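Local coordinates for N-acetylglucosaminidase (Paenibacillus barengoltzii, PDB 6INX), which probably hydrolyses glycosidic bonds of N-acetylglucosamine-containing glycans, as a family 18 glycoside hydrolase of probable endo action, at residues H151-I156 and Y176-Q181; S93-V98 and R138-R143; A8-D13 and M322-G327. One frame throughout, in Å; residues are numbered along the deposited sequence.

Contact 1 of 3, residues H151-I156 and Y176-Q181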
# COMPACT_ATOMS: atom_id res chain seq x y z
N HIS A 151 9.47 36.94 13.30
CA HIS A 151 9.12 35.86 12.39
C HIS A 151 7.89 35.14 12.94
O HIS A 151 7.78 34.91 14.14
CB HIS A 151 10.27 34.86 12.31
CG HIS A 151 10.05 33.75 11.33
ND1 HIS A 151 9.89 33.97 9.98
CD2 HIS A 151 10.01 32.41 11.50
CE1 HIS A 151 9.74 32.81 9.36
NE2 HIS A 151 9.81 31.84 10.27
N TYR A 152 6.97 34.80 12.04
CA TYR A 152 5.89 33.88 12.36
C TYR A 152 6.09 32.63 11.53
O TYR A 152 6.58 32.70 10.40
CB TYR A 152 4.53 34.51 12.07
CG TYR A 152 4.11 35.52 13.12
CD1 TYR A 152 3.80 35.12 14.41
CD2 TYR A 152 4.00 36.87 12.81
CE1 TYR A 152 3.43 36.04 15.38
CE2 TYR A 152 3.63 37.80 13.77
CZ TYR A 152 3.34 37.37 15.05
OH TYR A 152 2.96 38.29 16.00
N TRP A 153 5.76 31.48 12.11
CA TRP A 153 6.06 30.17 11.54
C TRP A 153 4.86 29.59 10.79
O TRP A 153 3.71 29.81 11.16
CB TRP A 153 6.44 29.18 12.65
CG TRP A 153 7.72 29.52 13.36
CD1 TRP A 153 7.97 30.63 14.11
CD2 TRP A 153 8.91 28.73 13.41
NE1 TRP A 153 9.25 30.58 14.62
CE2 TRP A 153 9.84 29.42 14.20
CE3 TRP A 153 9.27 27.49 12.87
CZ2 TRP A 153 11.12 28.93 14.46
CZ3 TRP A 153 10.54 27.01 13.11
CH2 TRP A 153 11.45 27.72 13.91
N LEU A 154 5.16 28.81 9.75
CA LEU A 154 4.14 28.02 9.06
C LEU A 154 4.76 26.66 8.77
O LEU A 154 5.82 26.59 8.14
CB LEU A 154 3.69 28.69 7.75
CG LEU A 154 2.55 27.99 7.01
CD1 LEU A 154 1.28 27.99 7.86
CD2 LEU A 154 2.33 28.65 5.66
N THR A 155 4.12 25.60 9.25
CA THR A 155 4.56 24.24 9.00
C THR A 155 3.35 23.43 8.57
O THR A 155 2.22 23.92 8.59
CB THR A 155 5.19 23.61 10.25
OG1 THR A 155 4.20 23.48 11.27
CG2 THR A 155 6.34 24.46 10.79
N ILE A 156 3.59 22.19 8.15
CA ILE A 156 2.52 21.24 7.88
C ILE A 156 2.88 19.91 8.52
O ILE A 156 4.04 19.62 8.79
CB ILE A 156 2.22 21.02 6.38
CG1 ILE A 156 3.41 20.34 5.68
CG2 ILE A 156 1.78 22.33 5.71
CD1 ILE A 156 3.12 19.93 4.24
N TYR A 176 7.25 27.58 1.26
CA TYR A 176 6.50 28.44 2.15
C TYR A 176 6.56 28.00 3.61
O TYR A 176 5.99 28.68 4.47
CB TYR A 176 5.04 28.53 1.70
CG TYR A 176 4.97 28.93 0.25
CD1 TYR A 176 5.36 30.20 -0.14
CD2 TYR A 176 4.57 28.02 -0.72
CE1 TYR A 176 5.32 30.57 -1.47
CE2 TYR A 176 4.54 28.39 -2.06
CZ TYR A 176 4.92 29.66 -2.42
OH TYR A 176 4.89 30.03 -3.74
N LEU A 177 7.27 26.92 3.91
CA LEU A 177 7.22 26.30 5.22
C LEU A 177 8.57 26.36 5.93
O LEU A 177 9.62 26.22 5.30
CB LEU A 177 6.83 24.83 5.09
CG LEU A 177 5.52 24.59 4.34
CD1 LEU A 177 5.28 23.10 4.29
CD2 LEU A 177 4.38 25.34 5.02
N ASP A 178 8.52 26.55 7.25
CA ASP A 178 9.74 26.44 8.04
C ASP A 178 10.25 25.01 8.07
O ASP A 178 11.46 24.77 8.01
CB ASP A 178 9.49 26.94 9.46
CG ASP A 178 9.20 28.42 9.51
OD1 ASP A 178 10.16 29.21 9.67
OD2 ASP A 178 8.03 28.80 9.38
N PHE A 179 9.33 24.05 8.20
CA PHE A 179 9.68 22.65 8.03
C PHE A 179 8.42 21.86 7.72
O PHE A 179 7.30 22.37 7.82
CB PHE A 179 10.45 22.06 9.23
CG PHE A 179 9.81 22.28 10.57
CD1 PHE A 179 10.28 23.26 11.43
CD2 PHE A 179 8.77 21.47 11.01
CE1 PHE A 179 9.72 23.44 12.68
CE2 PHE A 179 8.20 21.65 12.26
CZ PHE A 179 8.67 22.64 13.09
N VAL A 180 8.64 20.61 7.29
CA VAL A 180 7.60 19.65 6.96
C VAL A 180 7.70 18.51 7.98
O VAL A 180 8.74 17.85 8.06
CB VAL A 180 7.79 19.09 5.54
CG1 VAL A 180 6.72 18.03 5.22
CG2 VAL A 180 7.79 20.22 4.52
N GLN A 181 6.63 18.27 8.72
CA GLN A 181 6.60 17.16 9.67
C GLN A 181 6.01 15.94 8.98
O GLN A 181 4.83 15.94 8.62
CB GLN A 181 5.78 17.53 10.89
CG GLN A 181 6.29 18.77 11.59
CD GLN A 181 5.34 19.22 12.66
OE1 GLN A 181 4.25 19.71 12.36
NE2 GLN A 181 5.74 19.05 13.92
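Asp-178 reaches across to His-151, Trp-153 and Leu-154 at the start of two neighbouring parallel strands of the TIM barrel. The outer end of this contact is the solvent side. There the exposed His-151 meets Asp-178 tip to tip, and its NE2 donates a hydrogen bond of 2.7 Å to the syn lone pair of Asp-178 OD1. The imidazole and carboxylate planes stand 75° apart. Asp-178 OD2 takes the backbone N of Leu-154 at 2.9 Å and also a salt bridge from Arg-138 of helix 126-148. Asp-178 CG, anti to its own carbonyl carbon (chi1 -66°), lies 3.5 Å from Trp-153 CE3, and OD1 sits over one face of the indole, toward the rim. An alanine in place of Asp-178 would probably leave His-151 NE2, Leu-154 N and Arg-138 without the carboxylate that takes all three and free the imidazole to turn. The backbone N of Asp-178 returns a bond to Leu-154 O at 2.8 Å.

The other end is tightly packed. Gln-181 N bonds Ile-156 O at 2.9 Å. The buried N and O of Phe-179 have no hydrogen-bond partner in the model. On one face of the sheet, Ile-156 CG1 touches Leu-177 CD1 at 3.6 Å, against the helical layer. On the other, Gln-181 NE2 bonds Asn-31, and Thr-155 OG1 bonds Asp-107, probably part of the family 18 catalytic motif. Thr-155 CG2 stands over the centre of the Phe-179 ring, 3.7 Å from the centroid and 11° off the normal. The Phe-179 ring also meets the indole obliquely, with CE1 3.7 Å from Trp-153 CZ3.

Contact 2 of 3, residues S93-V98 and R138-R143; sequences SAVRAV and REALDR
Beside the seam where Leu-141 meets Ala-94 and Val-95, in the outer helical layer of the TIM barrel, Arg-138 NH1 is gripped by two acceptors. One is Asp-142 OD1, one turn further along the same helix, at 3.1 Å. This is a salt bridge that meets OD1 on its syn side, 29° out of the carboxylate plane. The other is the backbone O of Tyr-152, and Arg-138 NE also bonds Tyr-176 O. The guanidinium thus ties helix 126-148 to the segments leading into strands 153-159 and 179-183.

The seam itself is plain helix packing. Helix 84-100 and helix 126-148 flank strand 105-109 in sequence and run in roughly the same direction. Their short segments lie 9.1 Å apart at closest approach, with a crossing angle of -35°. No hydrogen bond joins them, and the buried surface is small.

Leu-141 is the main apolar group. Its CG lies anti to the carbonyl carbon (chi1 -75°), and from there the CD2 branch reaches the other helix. Leu-141 CD2 is 4.2 Å from Ala-94 CB. It is also 4.2 Å from Val-98 CG2, the branch of that valine set between its backbone N and carbonyl carbon. The two side chains cross obliquely. Towards the barrel, Leu-141 also touches Leu-154.

Val-95 and Ala-140 form the more exposed side of the seam. Val-95 CG2 lies against Ala-140 CB at 3.8 Å. The same methyl comes nearer still to the backbone, with CG2 3.4 Å from Ala-140 O.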
# COMPACT_ATOMS: atom_id res chain seq x y z
N SER A 93 -7.36 34.37 9.22
CA SER A 93 -7.64 33.75 10.51
C SER A 93 -6.37 33.24 11.17
O SER A 93 -6.31 33.14 12.41
CB SER A 93 -8.69 32.64 10.34
OG SER A 93 -8.17 31.56 9.59
N ALA A 94 -5.35 32.91 10.38
CA ALA A 94 -4.06 32.57 10.97
C ALA A 94 -3.44 33.79 11.62
O ALA A 94 -2.88 33.70 12.73
CB ALA A 94 -3.13 32.02 9.88
N VAL A 95 -3.55 34.94 10.96
CA VAL A 95 -3.06 36.18 11.53
C VAL A 95 -3.83 36.52 12.80
O VAL A 95 -3.26 36.99 13.79
CB VAL A 95 -3.14 37.31 10.49
CG1 VAL A 95 -2.94 38.68 11.17
CG2 VAL A 95 -2.07 37.11 9.41
N ARG A 96 -5.15 36.29 12.79
CA ARG A 96 -5.95 36.50 14.00
C ARG A 96 -5.44 35.65 15.15
O ARG A 96 -5.29 36.14 16.28
CB ARG A 96 -7.43 36.21 13.70
CG ARG A 96 -8.33 36.48 14.89
CD ARG A 96 -9.78 36.18 14.58
NE ARG A 96 -10.65 36.68 15.65
CZ ARG A 96 -11.98 36.70 15.59
NH1 ARG A 96 -12.60 36.24 14.51
NH2 ARG A 96 -12.68 37.18 16.61
N ALA A 97 -5.13 34.38 14.88
CA ALA A 97 -4.66 33.49 15.94
C ALA A 97 -3.38 34.02 16.58
O ALA A 97 -3.26 34.06 17.82
CB ALA A 97 -4.46 32.09 15.38
N VAL A 98 -2.41 34.44 15.76
CA VAL A 98 -1.12 34.87 16.31
C VAL A 98 -1.15 36.26 16.92
O VAL A 98 -0.18 36.65 17.59
CB VAL A 98 0.05 34.74 15.32
CG1 VAL A 98 0.10 33.34 14.73
CG2 VAL A 98 -0.02 35.80 14.22
N ARG A 138 1.30 31.99 4.17
CA ARG A 138 2.65 32.48 4.43
C ARG A 138 2.76 33.97 4.15
O ARG A 138 3.37 34.70 4.93
CB ARG A 138 3.66 31.69 3.59
CG ARG A 138 5.05 32.33 3.52
CD ARG A 138 5.65 32.56 4.90
NE ARG A 138 6.12 31.32 5.47
CZ ARG A 138 6.54 31.17 6.72
NH1 ARG A 138 6.54 32.19 7.56
NH2 ARG A 138 6.95 29.97 7.13
N GLU A 139 2.15 34.44 3.06
CA GLU A 139 2.18 35.87 2.76
C GLU A 139 1.57 36.68 3.89
O GLU A 139 2.13 37.71 4.30
CB GLU A 139 1.47 36.13 1.44
CG GLU A 139 2.32 35.73 0.24
CD GLU A 139 1.53 35.61 -1.05
OE1 GLU A 139 0.28 35.66 -1.00
OE2 GLU A 139 2.16 35.47 -2.12
N ALA A 140 0.42 36.24 4.42
CA ALA A 140 -0.26 36.99 5.47
C ALA A 140 0.52 36.95 6.77
O ALA A 140 0.64 37.97 7.46
CB ALA A 140 -1.67 36.43 5.68
N LEU A 141 1.07 35.78 7.12
CA LEU A 141 1.85 35.67 8.34
C LEU A 141 3.13 36.49 8.26
O LEU A 141 3.54 37.10 9.25
CB LEU A 141 2.15 34.20 8.64
CG LEU A 141 0.93 33.43 9.16
CD1 LEU A 141 1.18 31.94 9.11
CD2 LEU A 141 0.59 33.88 10.57
N ASP A 142 3.75 36.55 7.08
CA ASP A 142 4.94 37.38 6.91
C ASP A 142 4.60 38.86 7.05
O ASP A 142 5.36 39.62 7.66
CB ASP A 142 5.60 37.10 5.57
CG ASP A 142 6.45 35.84 5.58
OD1 ASP A 142 6.59 35.20 6.66
OD2 ASP A 142 6.98 35.50 4.51
N ARG A 143 3.47 39.29 6.49
CA ARG A 143 3.06 40.68 6.67
C ARG A 143 2.84 41.00 8.15
O ARG A 143 3.21 42.09 8.61
CB ARG A 143 1.80 40.96 5.86
CG ARG A 143 2.08 41.15 4.38
CD ARG A 143 2.75 42.49 4.10
NE ARG A 143 1.91 43.59 4.53
CZ ARG A 143 2.20 44.44 5.51
NH1 ARG A 143 3.34 44.32 6.20
NH2 ARG A 143 1.34 45.40 5.82

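Contact 3 of 3, residues A8-D13 and M322-G327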
# COMPACT_ATOMS: atom_id res chain seq x y z
N ALA A 8 9.85 18.45 18.67
CA ALA A 8 8.53 19.06 18.59
C ALA A 8 7.49 18.10 19.13
O ALA A 8 7.42 16.94 18.71
CB ALA A 8 8.21 19.44 17.14
N GLY A 9 6.70 18.56 20.07
CA GLY A 9 5.68 17.72 20.65
C GLY A 9 4.28 18.22 20.36
O GLY A 9 3.97 19.40 20.57
N TYR A 10 3.41 17.33 19.87
CA TYR A 10 1.99 17.63 19.86
C TYR A 10 1.45 17.56 21.28
O TYR A 10 1.71 16.60 22.02
CB TYR A 10 1.24 16.65 18.95
CG TYR A 10 1.33 17.06 17.49
CD1 TYR A 10 0.41 17.95 16.94
CD2 TYR A 10 2.36 16.59 16.69
CE1 TYR A 10 0.51 18.35 15.60
CE2 TYR A 10 2.47 16.98 15.37
CZ TYR A 10 1.54 17.86 14.83
OH TYR A 10 1.68 18.24 13.50
N VAL A 11 0.75 18.62 21.69
CA VAL A 11 0.11 18.69 23.00
C VAL A 11 -1.33 19.11 22.77
O VAL A 11 -1.58 20.19 22.23
CB VAL A 11 0.81 19.70 23.92
CG1 VAL A 11 0.18 19.65 25.31
CG2 VAL A 11 2.31 19.41 23.98
N SER A 12 -2.27 18.27 23.19
CA SER A 12 -3.67 18.69 23.14
C SER A 12 -3.89 19.90 24.04
O SER A 12 -3.20 20.08 25.05
CB SER A 12 -4.59 17.54 23.56
OG SER A 12 -4.56 17.37 24.96
N ASP A 13 -4.83 20.76 23.65
CA ASP A 13 -5.15 21.92 24.49
C ASP A 13 -5.47 21.49 25.91
O ASP A 13 -5.09 22.16 26.88
CB ASP A 13 -6.31 22.70 23.86
CG ASP A 13 -6.95 23.69 24.83
OD1 ASP A 13 -6.27 24.64 25.25
OD2 ASP A 13 -8.14 23.50 25.16
N MET A 322 9.35 14.94 15.68
CA MET A 322 8.13 15.33 16.39
C MET A 322 7.43 14.08 16.91
O MET A 322 7.68 12.96 16.45
CB MET A 322 7.20 16.16 15.50
CG MET A 322 6.68 15.42 14.28
SD MET A 322 5.23 14.44 14.68
CE MET A 322 4.64 14.13 13.01
N PHE A 323 6.54 14.28 17.89
CA PHE A 323 5.82 13.15 18.45
C PHE A 323 4.35 13.45 18.68
O PHE A 323 3.95 14.59 18.96
CB PHE A 323 6.47 12.62 19.74
CG PHE A 323 6.47 13.60 20.88
CD1 PHE A 323 5.37 13.71 21.73
CD2 PHE A 323 7.59 14.37 21.15
CE1 PHE A 323 5.38 14.60 22.80
CE2 PHE A 323 7.61 15.25 22.22
CZ PHE A 323 6.51 15.36 23.04
N TRP A 324 3.53 12.41 18.54
CA TRP A 324 2.13 12.41 18.93
C TRP A 324 1.98 11.34 20.01
O TRP A 324 2.31 10.18 19.75
CB TRP A 324 1.23 12.03 17.75
CG TRP A 324 -0.22 12.00 18.17
CD1 TRP A 324 -0.89 10.97 18.77
CD2 TRP A 324 -1.14 13.09 18.12
NE1 TRP A 324 -2.17 11.34 19.05
CE2 TRP A 324 -2.35 12.65 18.67
CE3 TRP A 324 -1.05 14.40 17.64
CZ2 TRP A 324 -3.48 13.46 18.76
CZ3 TRP A 324 -2.16 15.21 17.72
CH2 TRP A 324 -3.36 14.74 18.29
N GLU A 325 1.51 11.70 21.21
CA GLU A 325 1.17 13.05 21.69
C GLU A 325 1.59 13.08 23.17
O GLU A 325 1.70 12.02 23.81
CB GLU A 325 -0.34 13.27 21.54
CG GLU A 325 -0.86 14.64 22.02
CD GLU A 325 -1.28 14.62 23.49
OE1 GLU A 325 -1.49 13.52 24.03
OE2 GLU A 325 -1.38 15.70 24.11
N TYR A 326 1.80 14.28 23.72
CA TYR A 326 2.38 14.45 25.05
C TYR A 326 1.72 13.58 26.13
O TYR A 326 2.40 12.94 26.93
CB TYR A 326 2.31 15.93 25.43
CG TYR A 326 2.60 16.26 26.87
CD1 TYR A 326 3.89 16.52 27.30
CD2 TYR A 326 1.57 16.33 27.80
CE1 TYR A 326 4.15 16.84 28.63
CE2 TYR A 326 1.82 16.65 29.12
CZ TYR A 326 3.11 16.90 29.53
OH TYR A 326 3.33 17.21 30.85
N GLY A 327 0.39 13.58 26.17
CA GLY A 327 -0.35 12.87 27.20
C GLY A 327 -0.38 11.36 27.09
O GLY A 327 -0.88 10.69 28.00
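Tyr-10 and Phe-323 join the first and last strands of the TIM barrel, closing the sheet in parallel. Two backbone bonds pair the strands: Phe-323 N to Ala-8 O and Tyr-10 N to Phe-323 O. A third, Tyr-326 N to Tyr-10 O, lies past the end of strand 320-324. Each is 2.9 Å.

One side-chain bond follows. The Glu-325 chain bends at chi2 (-91°), which turns CD back toward Ser-12. OE2 then accepts Ser-12 N at 2.9 Å in a nearly straight bond (174°), while also bonding His-15. OE1 takes Gly-327 N from above the carboxylate plane.

Apolar and aromatic contacts lie on both faces. Gly-9 CA lies over the face of the Phe-323 ring, 3.6 Å from its centroid. A CB on Gly-9 would clash with Phe-323 CZ. Met-322 SD sits at the edge of the Tyr-10 ring, 3.8 Å from CE2, a Met-aromatic contact. Trp-324 CE3 packs 3.5 Å from Tyr-10 CB, with the ring planes 49° apart.

The peptide bond between Trp-324 and Glu-325 is cis. As in other family 18 enzymes, it probably sets the tryptophan at the sugar site. The Glu-325 carboxylate would then hold the backbone that follows. Tyr-10 OH bonds Asp-107, which implies that this closure borders the probable catalytic motif.

Overall arrangement
All three contacts belong to one TIM barrel. Contact 3 pairs its first and last strands, 6-12 and 320-324, so contacts 1 and 2 both fall between its segments along the chain. Contact 2 comes first of these, in the helical layer, and contact 1 follows on strands 153-159 and 179-183. Their centres are about 12 Å apart, bridged by Arg-138. The centres of contacts 1 and 3 are about 17 Å apart; Gln-181 OE1 probably hydrogen-bonds Tyr-10 OH, and Gln-181 packs on Met-322. Contacts 2 and 3, about 23 Å apart between centres, do not touch. Thr-155 and Tyr-10 both bond Asp-107, so contacts 1 and 3 converge on the probable catalytic motif, while contact 2 stays in the outer layer.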